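Local coordinates for telethonin (Homo sapiens, PDB 1YA5), which acts as a muscle assembly regulating factor that binds titin and mediates antiparallel assembly of titin molecules at the sarcomeric Z-disk, at residues Asp27-Thr32 / Val61-Trp66; Ser38-Glu43 / Tyr51-Gln56; Gly55-Leu60 / Met71-Arg76; Leu67-Gly72 / Tyr81-Gln86. The protein carries 4 engineered substitutions. All coordinates share one frame; numbering follows the deposited sequence.

In the fold
All four contacts belong to one antiparallel sheet in the helix-free N-terminal part of telethonin. Strand 49-62 ties three together: contact 1 joins its end to strand 19-33, contact 2 its beginning to strand 39-44, and contact 3 its later half to strand 68-73. Contact 4 adds strand 78-82. Along the chain, contact 2 nests inside the loop closed by contact 1, contact 3 crosses contact 1 and shares residues with contacts 2 and 4, and contact 4 comes last. The centres of contacts 1 and 4 are about 11 Å apart, those of contacts 2 and 4 about 32 Å, on opposite sides of the chain's centre. Every contact also touches another protein, consistent with an adaptor's role.

Contact 1 (Asp27-Thr32 / Val61-Trp66); sequences DLTLST and VQRSPW
This is a buried antiparallel strand pairing near the middle of the chain, where strand 19-33 meets the end of strand 49-62. It joins parts distant in sequence and is not a hairpin. Thr29 and Val61 form a hydrogen-bonded pair: Thr29 N reaches Val61 O at 2.6 Å, and Val61 N returns to Thr29 O at 2.9 Å, almost straight at 178°. Two residues farther along each strand, Arg63 N donates to Asp27 O at 2.8 Å, nearly along the C=O axis, so the ladder persists just past the strand's end.

Thr29 and Val61 lie side by side and point the same way. With OG1 anti to the backbone N (chi1 -167°), Thr29 sends its hydroxyl to Glu5 and puts CG2 in the crowded position, 3.2 Å from Val61 CB. Arg63 begins in that same crowded position and bends again farther out, so its guanidinium returns alongside strand 19-33. Its edge faces the threonine methyl, with Arg63 NH2 3.6 Å from Thr29 CG2, while NH1 is held by the carbonyl of Lys26. Across the other face Leu28 and Gln62 form the non-hydrogen-bonded pair, crossing obliquely, and Leu28 also packs on Leu60.

Asp27, with CG anti to its backbone N, runs beside Gln62, the carboxylate and amide planes 37° apart. Its OD2 is gripped by Ser8 OG and by the backbone of a chain of another protein. On the far side of the strand, Asp27 and Leu28 both face Leu6, the hallmark of a classic beta bulge within an antiparallel sheet.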
# COMPACT_ATOMS: atom_id res chain seq x y z
N ASP C 27 -3.85 5.40 -9.64
CA ASP C 27 -4.83 4.65 -8.83
C ASP C 27 -4.19 4.03 -7.61
O ASP C 27 -4.61 4.30 -6.48
CB ASP C 27 -5.49 3.56 -9.68
CG ASP C 27 -6.40 2.64 -8.87
OD1 ASP C 27 -6.24 2.55 -7.63
OD2 ASP C 27 -7.27 1.99 -9.47
N LEU C 28 -3.19 3.20 -7.85
CA LEU C 28 -2.51 2.47 -6.80
C LEU C 28 -1.06 2.83 -6.87
O LEU C 28 -0.49 2.92 -7.96
CB LEU C 28 -2.65 0.97 -7.04
CG LEU C 28 -2.57 -0.01 -5.87
CD1 LEU C 28 -3.03 0.67 -4.62
CD2 LEU C 28 -3.46 -1.20 -6.13
N THR C 29 -0.45 3.02 -5.72
CA THR C 29 0.97 3.24 -5.65
C THR C 29 1.59 2.27 -4.64
O THR C 29 1.09 2.15 -3.53
CB THR C 29 1.24 4.66 -5.24
OG1 THR C 29 2.62 4.97 -5.47
CG2 THR C 29 0.95 4.80 -3.76
N LEU C 30 2.66 1.58 -5.03
CA LEU C 30 3.32 0.57 -4.19
C LEU C 30 4.77 0.92 -3.99
O LEU C 30 5.52 1.06 -4.96
CB LEU C 30 3.27 -0.80 -4.85
CG LEU C 30 3.55 -1.99 -3.93
CD1 LEU C 30 2.27 -2.40 -3.13
CD2 LEU C 30 4.07 -3.16 -4.75
N SER C 31 5.19 1.03 -2.74
CA SER C 31 6.61 1.27 -2.51
C SER C 31 7.27 0.31 -1.54
O SER C 31 6.59 -0.38 -0.75
CB SER C 31 6.92 2.72 -2.11
OG SER C 31 5.82 3.32 -1.47
N THR C 32 8.60 0.29 -1.63
CA THR C 32 9.47 -0.48 -0.75
C THR C 32 10.07 0.42 0.31
O THR C 32 10.58 1.49 -0.02
CB THR C 32 10.60 -1.07 -1.58
OG1 THR C 32 10.03 -1.90 -2.60
CG2 THR C 32 11.51 -1.96 -0.74
N VAL C 61 -0.67 2.54 -1.23
CA VAL C 61 -1.60 3.66 -1.24
C VAL C 61 -2.41 3.56 -2.51
O VAL C 61 -1.85 3.49 -3.61
CB VAL C 61 -0.89 5.04 -1.20
CG1 VAL C 61 -1.94 6.18 -1.08
CG2 VAL C 61 0.12 5.09 -0.06
N GLN C 62 -3.74 3.54 -2.32
CA GLN C 62 -4.72 3.54 -3.40
C GLN C 62 -5.74 4.68 -3.22
O GLN C 62 -6.22 4.94 -2.13
CB GLN C 62 -5.44 2.21 -3.38
CG GLN C 62 -6.78 2.23 -4.03
CD GLN C 62 -7.15 0.89 -4.57
OE1 GLN C 62 -6.85 0.56 -5.72
NE2 GLN C 62 -7.81 0.07 -3.73
N ARG C 63 -6.06 5.37 -4.32
CA ARG C 63 -7.02 6.48 -4.31
C ARG C 63 -8.04 6.34 -5.43
O ARG C 63 -7.92 5.47 -6.32
CB ARG C 63 -6.30 7.83 -4.45
CG ARG C 63 -5.45 7.94 -5.70
CD ARG C 63 -4.41 9.10 -5.62
NE ARG C 63 -3.22 8.76 -4.83
CZ ARG C 63 -2.42 7.73 -5.11
NH1 ARG C 63 -2.70 6.97 -6.14
NH2 ARG C 63 -1.36 7.46 -4.36
N SER C 64 -9.06 7.17 -5.40
CA SER C 64 -10.11 7.05 -6.40
C SER C 64 -10.78 8.37 -6.70
O SER C 64 -10.59 9.37 -6.00
CB SER C 64 -11.13 5.99 -5.99
OG SER C 64 -11.83 6.35 -4.81
N PRO C 65 -11.58 8.38 -7.78
CA PRO C 65 -12.38 9.55 -8.09
C PRO C 65 -13.53 9.70 -7.10
O PRO C 65 -13.87 10.82 -6.76
CB PRO C 65 -12.92 9.25 -9.49
CG PRO C 65 -12.18 8.07 -9.97
CD PRO C 65 -11.74 7.30 -8.77
N TRP C 66 -14.14 8.63 -6.62
CA TRP C 66 -15.21 8.85 -5.64
C TRP C 66 -14.73 9.05 -4.19
O TRP C 66 -15.43 8.69 -3.25
CB TRP C 66 -16.26 7.75 -5.71
CG TRP C 66 -15.73 6.37 -5.67
CD1 TRP C 66 -15.83 5.48 -4.64
CD2 TRP C 66 -15.00 5.69 -6.71
NE1 TRP C 66 -15.24 4.29 -4.97
CE2 TRP C 66 -14.71 4.39 -6.23
CE3 TRP C 66 -14.58 6.05 -7.99
CZ2 TRP C 66 -14.02 3.44 -7.00
CZ3 TRP C 66 -13.89 5.11 -8.75
CH2 TRP C 66 -13.62 3.83 -8.25

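Contact 2 (Ser38-Glu43 / Tyr51-Gln56); sequences SSLHEE and YHQQGQ. Engineered in segment 38-43: Ser38 (natural residue Cys). With SO4 (sulfate ion), chain H.
A beta hairpin arm, built from strand 39-44 and the start of strand 49-62, carries this contact far from the chain's centre. The two segments run 178° apart in direction, their axes 4.7 Å apart at closest approach. Two hydrogen-bonded pairs set the register. Leu40 N and Gln53 O are 2.9 Å apart, and Gln53 N reaches Leu40 O at the same 2.9 Å; Glu42 and Tyr51 repeat this reciprocal pattern. Gly55 N extends the ladder with a longer bond of 3.2 Å to Ser38 O, Ser38 being an engineered residue.

On the face of Leu40, the Gln53 chain leaves through the crowded first torsion (chi1 61°) and then runs extended, crossing the leucine obliquely. This puts Gln53 OE1 3.5 Å from Leu40 CD2, and the same methyl lies 3.9 Å from Tyr51 CE2. The opposite face holds Ser39, His41, His52 and Gln54. His52, whose CG is anti to the backbone N (chi1 178°), turns an edge of its ring to its partner: His52 CD2 lies 3.8 Å from His41 CB, and also 3.4 Å from Leu40 O. An alanine here, without the ring, would take away the edge packing on His41 and would probably leave that face of the hairpin less well filled.

Glu42 is anchored by a salt bridge to a basic side chain of another protein. Strand 51-55 pairs with a strand of one partner chain and strand 39-43 with one of a second, so the hairpin forms the middle of an antiparallel beta sheet that runs on across both interfaces, characteristic of assembly by strand addition.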
# COMPACT_ATOMS: atom_id res chain seq x y z
N SER C 38 12.23 -1.15 9.60
CA SER C 38 11.66 -1.87 10.73
C SER C 38 12.55 -3.01 11.23
O SER C 38 12.74 -4.02 10.58
CB SER C 38 10.23 -2.33 10.46
OG SER C 38 10.22 -3.29 9.44
N SER C 39 13.10 -2.80 12.42
CA SER C 39 14.13 -3.66 12.94
C SER C 39 13.95 -3.88 14.43
O SER C 39 13.15 -3.22 15.09
CB SER C 39 15.50 -3.06 12.69
OG SER C 39 15.54 -1.75 13.19
N LEU C 40 14.71 -4.84 14.93
CA LEU C 40 14.70 -5.14 16.33
C LEU C 40 16.10 -5.58 16.67
O LEU C 40 16.73 -6.28 15.89
CB LEU C 40 13.71 -6.27 16.60
CG LEU C 40 14.05 -7.21 17.73
CD1 LEU C 40 13.38 -6.69 18.95
CD2 LEU C 40 13.54 -8.57 17.42
N HIS C 41 16.61 -5.13 17.81
CA HIS C 41 17.77 -5.78 18.39
C HIS C 41 17.61 -5.88 19.88
O HIS C 41 17.08 -4.98 20.50
CB HIS C 41 19.10 -5.11 18.00
CG HIS C 41 19.21 -3.68 18.39
ND1 HIS C 41 19.60 -2.70 17.51
CD2 HIS C 41 18.98 -3.06 19.57
CE1 HIS C 41 19.61 -1.53 18.13
NE2 HIS C 41 19.24 -1.72 19.38
N GLU C 42 18.07 -7.00 20.42
CA GLU C 42 17.90 -7.36 21.81
C GLU C 42 19.26 -7.80 22.33
O GLU C 42 19.86 -8.68 21.75
CB GLU C 42 16.92 -8.54 21.91
CG GLU C 42 15.64 -8.39 21.10
CD GLU C 42 14.53 -9.32 21.58
OE1 GLU C 42 14.84 -10.31 22.27
OE2 GLU C 42 13.35 -9.09 21.28
N GLU C 43 19.75 -7.18 23.41
CA GLU C 43 20.97 -7.66 24.09
C GLU C 43 20.70 -8.28 25.46
O GLU C 43 20.26 -7.60 26.38
CB GLU C 43 21.98 -6.53 24.26
CG GLU C 43 22.49 -5.96 22.96
CD GLU C 43 21.38 -5.32 22.18
OE1 GLU C 43 20.64 -4.52 22.82
OE2 GLU C 43 21.22 -5.62 20.95
N TYR C 51 20.54 -10.55 19.50
CA TYR C 51 19.75 -10.87 18.33
C TYR C 51 19.52 -9.62 17.53
O TYR C 51 19.30 -8.56 18.09
CB TYR C 51 18.40 -11.46 18.74
CG TYR C 51 17.58 -11.86 17.56
CD1 TYR C 51 18.11 -12.66 16.55
CD2 TYR C 51 16.26 -11.42 17.42
CE1 TYR C 51 17.33 -13.04 15.45
CE2 TYR C 51 15.47 -11.79 16.33
CZ TYR C 51 16.01 -12.60 15.34
OH TYR C 51 15.23 -12.97 14.25
N HIS C 52 19.55 -9.72 16.21
CA HIS C 52 19.16 -8.60 15.37
C HIS C 52 18.34 -9.02 14.15
O HIS C 52 18.62 -10.02 13.51
CB HIS C 52 20.38 -7.79 14.90
CG HIS C 52 19.99 -6.65 14.00
ND1 HIS C 52 19.88 -6.79 12.63
CD2 HIS C 52 19.59 -5.39 14.29
CE1 HIS C 52 19.47 -5.64 12.11
NE2 HIS C 52 19.28 -4.78 13.10
N GLN C 53 17.34 -8.23 13.81
CA GLN C 53 16.67 -8.41 12.54
C GLN C 53 16.28 -7.09 11.92
O GLN C 53 16.02 -6.12 12.62
CB GLN C 53 15.44 -9.26 12.71
CG GLN C 53 14.48 -8.63 13.61
CD GLN C 53 13.27 -9.47 13.76
OE1 GLN C 53 12.22 -9.00 14.23
NE2 GLN C 53 13.38 -10.73 13.36
N GLN C 54 16.26 -7.07 10.59
CA GLN C 54 15.73 -5.97 9.82
C GLN C 54 15.00 -6.53 8.61
O GLN C 54 15.37 -7.55 8.09
CB GLN C 54 16.82 -4.93 9.45
CG GLN C 54 18.13 -5.46 8.89
CD GLN C 54 19.09 -4.34 8.52
OE1 GLN C 54 19.27 -3.39 9.28
NE2 GLN C 54 19.71 -4.44 7.34
N GLY C 55 13.92 -5.88 8.20
CA GLY C 55 13.12 -6.37 7.07
C GLY C 55 12.37 -5.29 6.31
O GLY C 55 11.76 -4.40 6.91
N GLN C 56 12.39 -5.39 4.98
CA GLN C 56 11.58 -4.51 4.15
C GLN C 56 10.11 -4.68 4.42
O GLN C 56 9.63 -5.76 4.81
CB GLN C 56 11.83 -4.80 2.70
CG GLN C 56 13.29 -4.77 2.35
CD GLN C 56 13.49 -4.66 0.89
OE1 GLN C 56 12.82 -5.35 0.13
NE2 GLN C 56 14.37 -3.78 0.48
S SO4 H . 17.68 -2.34 1.53
O1 SO4 H . 18.36 -2.25 2.82
O2 SO4 H . 16.60 -1.37 1.48
O3 SO4 H . 17.15 -3.69 1.35
O4 SO4 H . 18.64 -2.06 0.46

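Contact 3 (Gly55-Leu60 / Met71-Arg76); sequences GQSQVL and MGILGR. Engineered in segment 55-60: Ser57 (natural residue Cys). With SO4 (sulfate ion), chain H.
Leu74 holds CG anti to its backbone N (chi1 -177°) while Gln58 holds CG anti to its carbonyl carbon (chi1 -63°), setting the two side chains side by side, pointing the same way. Gln58 CB and Leu74 CB are 3.8 Å apart. Farther out Leu74 CD2 comes to 3.5 Å from Gln58 NE2, a methyl lying along the amide. Gln58 OE1 has a weak hydrogen bond to a basic side chain of another protein. On the face that carries Val59, Ile73 has CG1 beside its backbone N, which brings CD1 to 3.9 Å from the OG of the engineered Ser57 and to 4.1 Å from Val59 CB.

The backbones form the antiparallel hairpin of strands 49-62 and 68-73. Leu60 N binds Gly72 O at 2.8 Å and Gly72 N answers to Leu60 O at 3.0 Å. Beyond the non-hydrogen-bonded pair Val59-Ile73, Leu74 N meets Gln58 O at 2.7 Å, nearly along the C=O axis. There the chain departs in a type II beta turn from Ile73 to Arg76, closed by Arg76 N on Ile73 O. Gly72 and Gly75 both adopt backbone angles at which a CB would collide with the preceding carbonyl oxygen.

At the start of segment 55-60, the extended Gln56 side chain brings NE2 to 3.4 Å from sulfate O2, a weak bond to an ion probably from the crystallisation liquor, and packs on Met1, Thr32 and Glu35. An alanine here, lacking the amide, would give up the weak bond and would probably leave those three residues less well packed. Leu60 packs on Leu30 of strand 19-33 and on Leu78 of strand 78-82.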
# COMPACT_ATOMS: atom_id res chain seq x y z
N GLY C 55 13.92 -5.88 8.20
CA GLY C 55 13.12 -6.37 7.07
C GLY C 55 12.37 -5.29 6.31
O GLY C 55 11.76 -4.40 6.91
N GLN C 56 12.39 -5.39 4.98
CA GLN C 56 11.58 -4.51 4.15
C GLN C 56 10.11 -4.68 4.42
O GLN C 56 9.63 -5.76 4.81
CB GLN C 56 11.83 -4.80 2.70
CG GLN C 56 13.29 -4.77 2.35
CD GLN C 56 13.49 -4.66 0.89
OE1 GLN C 56 12.82 -5.35 0.13
NE2 GLN C 56 14.37 -3.78 0.48
N SER C 57 9.38 -3.60 4.19
CA SER C 57 7.94 -3.70 4.07
C SER C 57 7.49 -2.88 2.87
O SER C 57 8.08 -1.88 2.55
CB SER C 57 7.25 -3.28 5.36
OG SER C 57 7.13 -1.89 5.40
N GLN C 58 6.45 -3.36 2.21
CA GLN C 58 5.91 -2.72 1.02
C GLN C 58 4.61 -2.04 1.42
O GLN C 58 3.69 -2.68 1.93
CB GLN C 58 5.62 -3.77 -0.07
CG GLN C 58 6.84 -4.55 -0.61
CD GLN C 58 6.46 -5.93 -1.18
OE1 GLN C 58 6.55 -6.15 -2.38
NE2 GLN C 58 6.04 -6.85 -0.31
N VAL C 59 4.54 -0.73 1.20
CA VAL C 59 3.33 -0.00 1.49
C VAL C 59 2.47 0.33 0.29
O VAL C 59 2.95 0.56 -0.81
CB VAL C 59 3.55 1.22 2.41
CG1 VAL C 59 5.04 1.46 2.69
CG2 VAL C 59 2.86 2.44 1.86
N LEU C 60 1.17 0.31 0.55
CA LEU C 60 0.20 0.44 -0.49
C LEU C 60 -0.63 1.66 -0.24
O LEU C 60 -1.21 1.83 0.85
CB LEU C 60 -0.69 -0.79 -0.52
CG LEU C 60 -1.65 -0.91 -1.71
CD1 LEU C 60 -1.52 -2.30 -2.22
CD2 LEU C 60 -3.11 -0.59 -1.30
N MET C 71 -5.20 2.26 2.06
CA MET C 71 -3.76 2.13 2.32
C MET C 71 -3.43 1.15 3.43
O MET C 71 -4.29 0.77 4.27
CB MET C 71 -3.12 3.47 2.63
CG MET C 71 -3.52 4.07 3.95
SD MET C 71 -3.30 5.85 4.07
CE MET C 71 -4.39 6.50 2.79
N GLY C 72 -2.18 0.73 3.42
CA GLY C 72 -1.68 -0.21 4.41
C GLY C 72 -0.40 -0.89 4.00
O GLY C 72 0.30 -0.45 3.07
N ILE C 73 -0.08 -1.96 4.72
CA ILE C 73 1.16 -2.70 4.53
C ILE C 73 0.84 -3.95 3.77
O ILE C 73 -0.00 -4.75 4.17
CB ILE C 73 1.84 -3.01 5.89
CG1 ILE C 73 2.19 -1.70 6.63
CG2 ILE C 73 3.13 -3.79 5.68
CD1 ILE C 73 3.36 -0.90 5.97
N LEU C 74 1.50 -4.12 2.63
CA LEU C 74 1.23 -5.27 1.81
C LEU C 74 1.49 -6.50 2.65
O LEU C 74 2.60 -6.68 3.15
CB LEU C 74 2.14 -5.27 0.58
CG LEU C 74 1.80 -6.46 -0.33
CD1 LEU C 74 0.37 -6.35 -0.87
CD2 LEU C 74 2.79 -6.57 -1.47
N GLY C 75 0.48 -7.35 2.82
CA GLY C 75 0.69 -8.59 3.52
C GLY C 75 0.08 -8.51 4.89
O GLY C 75 -0.12 -9.52 5.55
N ARG C 76 -0.21 -7.30 5.33
CA ARG C 76 -1.01 -7.13 6.54
C ARG C 76 -2.34 -6.50 6.16
O ARG C 76 -2.96 -6.90 5.17
CB ARG C 76 -0.24 -6.31 7.57
CG ARG C 76 1.19 -6.80 7.75
CD ARG C 76 2.11 -5.73 8.34
NE ARG C 76 2.41 -5.95 9.76
CZ ARG C 76 1.52 -5.87 10.75
NH1 ARG C 76 0.24 -5.58 10.49
NH2 ARG C 76 1.90 -6.09 12.00
S SO4 H . 17.68 -2.34 1.53
O1 SO4 H . 18.36 -2.25 2.82
O2 SO4 H . 16.60 -1.37 1.48
O3 SO4 H . 17.15 -3.69 1.35
O4 SO4 H . 18.64 -2.06 0.46

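Contact 4 (Leu67-Gly72 / Tyr81-Gln86); sequences LMMRMG and YQLPYQ
Three methionines of strand 68-73 bend against the side chains of the facing segment. Met71 takes the crowded first torsion (chi1 70°) and bends again at its end, so that CG, SD and CE pass along the CD1 and CE1 side of Tyr81. Met71 SD is 3.9 Å from Tyr81 CE1 and sits obliquely to the ring, 53° off its normal, in a Met-aromatic contact; the two side chains cross at about a right angle.

Farther along the same face, Leu83 sends its CD1 branch against the thioether of Met69, 3.9 Å from Met69 SD and close to Met69 CG. The base of Leu83 also fits against Leu67, crossing it obliquely, with 3.9 Å between Leu67 CB and Leu83 CB. On the reverse face the doubly bent Met68 ends at Gln82, where Met68 CE touches Gln82 OE1 at 3.4 Å.

Backbone bonds hold these shapes in step. Leu83 N makes a short bond of 2.6 Å to Leu67 O, prolonging the ladder beyond the strand. Met69 N binds Tyr81 O at 2.9 Å; the return bond, Tyr81 N to Met69 O, is also 2.9 Å, but its donor stands 33° above the carbonyl plane. A cis peptide before Pro84 then redirects the chain.

The contact belongs to the hairpin of strands 68-73 and 78-82. Strand 49-62 pairs along the other edge of strand 68-73, Met69 packing on Val61 and Arg70 on Gln62, while a chain of another protein lies against Leu67, Met71 and Leu83.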
# COMPACT_ATOMS: atom_id res chain seq x y z
N LEU C 67 -13.52 9.59 -4.03
CA LEU C 67 -13.02 10.09 -2.74
C LEU C 67 -12.88 9.02 -1.63
O LEU C 67 -13.08 9.29 -0.43
CB LEU C 67 -13.87 11.27 -2.28
CG LEU C 67 -13.87 12.49 -3.20
CD1 LEU C 67 -15.09 13.36 -2.96
CD2 LEU C 67 -12.60 13.32 -3.03
N MET C 68 -12.53 7.81 -2.04
CA MET C 68 -12.23 6.74 -1.13
C MET C 68 -10.74 6.42 -1.25
O MET C 68 -10.23 6.13 -2.36
CB MET C 68 -13.04 5.53 -1.54
CG MET C 68 -13.87 4.97 -0.41
SD MET C 68 -15.48 4.41 -0.98
CE MET C 68 -16.12 5.91 -1.60
N MET C 69 -10.04 6.49 -0.13
CA MET C 69 -8.67 6.05 -0.10
C MET C 69 -8.52 4.72 0.61
O MET C 69 -9.33 4.32 1.47
CB MET C 69 -7.77 7.09 0.56
CG MET C 69 -7.23 8.07 -0.41
SD MET C 69 -6.05 9.16 0.31
CE MET C 69 -4.59 8.59 -0.58
N ARG C 70 -7.45 4.04 0.23
CA ARG C 70 -7.18 2.73 0.74
C ARG C 70 -5.67 2.67 0.89
O ARG C 70 -4.93 3.06 -0.03
CB ARG C 70 -7.70 1.71 -0.26
CG ARG C 70 -7.62 0.31 0.17
CD ARG C 70 -8.96 -0.20 0.64
NE ARG C 70 -9.90 -0.36 -0.46
CZ ARG C 70 -10.14 -1.51 -1.08
NH1 ARG C 70 -9.51 -2.63 -0.70
NH2 ARG C 70 -11.02 -1.54 -2.07
N MET C 71 -5.20 2.26 2.06
CA MET C 71 -3.76 2.13 2.32
C MET C 71 -3.43 1.15 3.43
O MET C 71 -4.29 0.77 4.27
CB MET C 71 -3.12 3.47 2.63
CG MET C 71 -3.52 4.07 3.95
SD MET C 71 -3.30 5.85 4.07
CE MET C 71 -4.39 6.50 2.79
N GLY C 72 -2.18 0.73 3.42
CA GLY C 72 -1.68 -0.21 4.41
C GLY C 72 -0.40 -0.89 4.00
O GLY C 72 0.30 -0.45 3.07
N TYR C 81 -10.44 5.09 3.98
CA TYR C 81 -10.85 6.41 4.43
C TYR C 81 -11.85 7.04 3.46
O TYR C 81 -11.74 6.85 2.25
CB TYR C 81 -9.63 7.31 4.55
CG TYR C 81 -8.58 6.80 5.51
CD1 TYR C 81 -7.63 5.87 5.12
CD2 TYR C 81 -8.51 7.29 6.81
CE1 TYR C 81 -6.66 5.42 5.99
CE2 TYR C 81 -7.55 6.86 7.67
CZ TYR C 81 -6.62 5.93 7.28
OH TYR C 81 -5.67 5.49 8.18
N GLN C 82 -12.80 7.79 3.98
CA GLN C 82 -13.71 8.54 3.14
C GLN C 82 -13.32 10.01 3.06
O GLN C 82 -13.36 10.68 4.07
CB GLN C 82 -15.11 8.44 3.69
CG GLN C 82 -16.11 9.30 2.92
CD GLN C 82 -16.32 8.78 1.53
OE1 GLN C 82 -16.56 7.58 1.34
NE2 GLN C 82 -16.21 9.66 0.53
N LEU C 83 -12.95 10.51 1.89
CA LEU C 83 -12.43 11.88 1.76
C LEU C 83 -13.52 12.89 1.48
O LEU C 83 -14.54 12.55 0.89
CB LEU C 83 -11.42 11.97 0.63
CG LEU C 83 -10.25 11.00 0.62
CD1 LEU C 83 -9.06 11.62 -0.14
CD2 LEU C 83 -9.91 10.73 2.06
N PRO C 84 -13.32 14.15 1.91
CA PRO C 84 -12.25 14.60 2.83
C PRO C 84 -12.43 14.05 4.23
O PRO C 84 -13.55 13.94 4.70
CB PRO C 84 -12.45 16.11 2.86
CG PRO C 84 -13.90 16.29 2.51
CD PRO C 84 -14.14 15.28 1.45
N TYR C 85 -11.31 13.70 4.85
CA TYR C 85 -11.35 13.04 6.14
C TYR C 85 -12.11 13.89 7.14
O TYR C 85 -11.88 15.10 7.25
CB TYR C 85 -9.94 12.73 6.67
CG TYR C 85 -9.96 11.79 7.86
CD1 TYR C 85 -10.30 10.45 7.70
CD2 TYR C 85 -9.67 12.24 9.14
CE1 TYR C 85 -10.35 9.59 8.79
CE2 TYR C 85 -9.72 11.39 10.23
CZ TYR C 85 -10.06 10.06 10.05
OH TYR C 85 -10.09 9.21 11.14
N GLN C 86 -13.00 13.22 7.86
CA GLN C 86 -13.96 13.89 8.72
C GLN C 86 -13.84 13.36 10.13
O GLN C 86 -14.47 12.38 10.52
CB GLN C 86 -15.38 13.71 8.20
CG GLN C 86 -15.48 13.79 6.69
CD GLN C 86 -15.16 12.45 6.03
OE1 GLN C 86 -15.87 12.04 5.11
NE2 GLN C 86 -14.11 11.74 6.46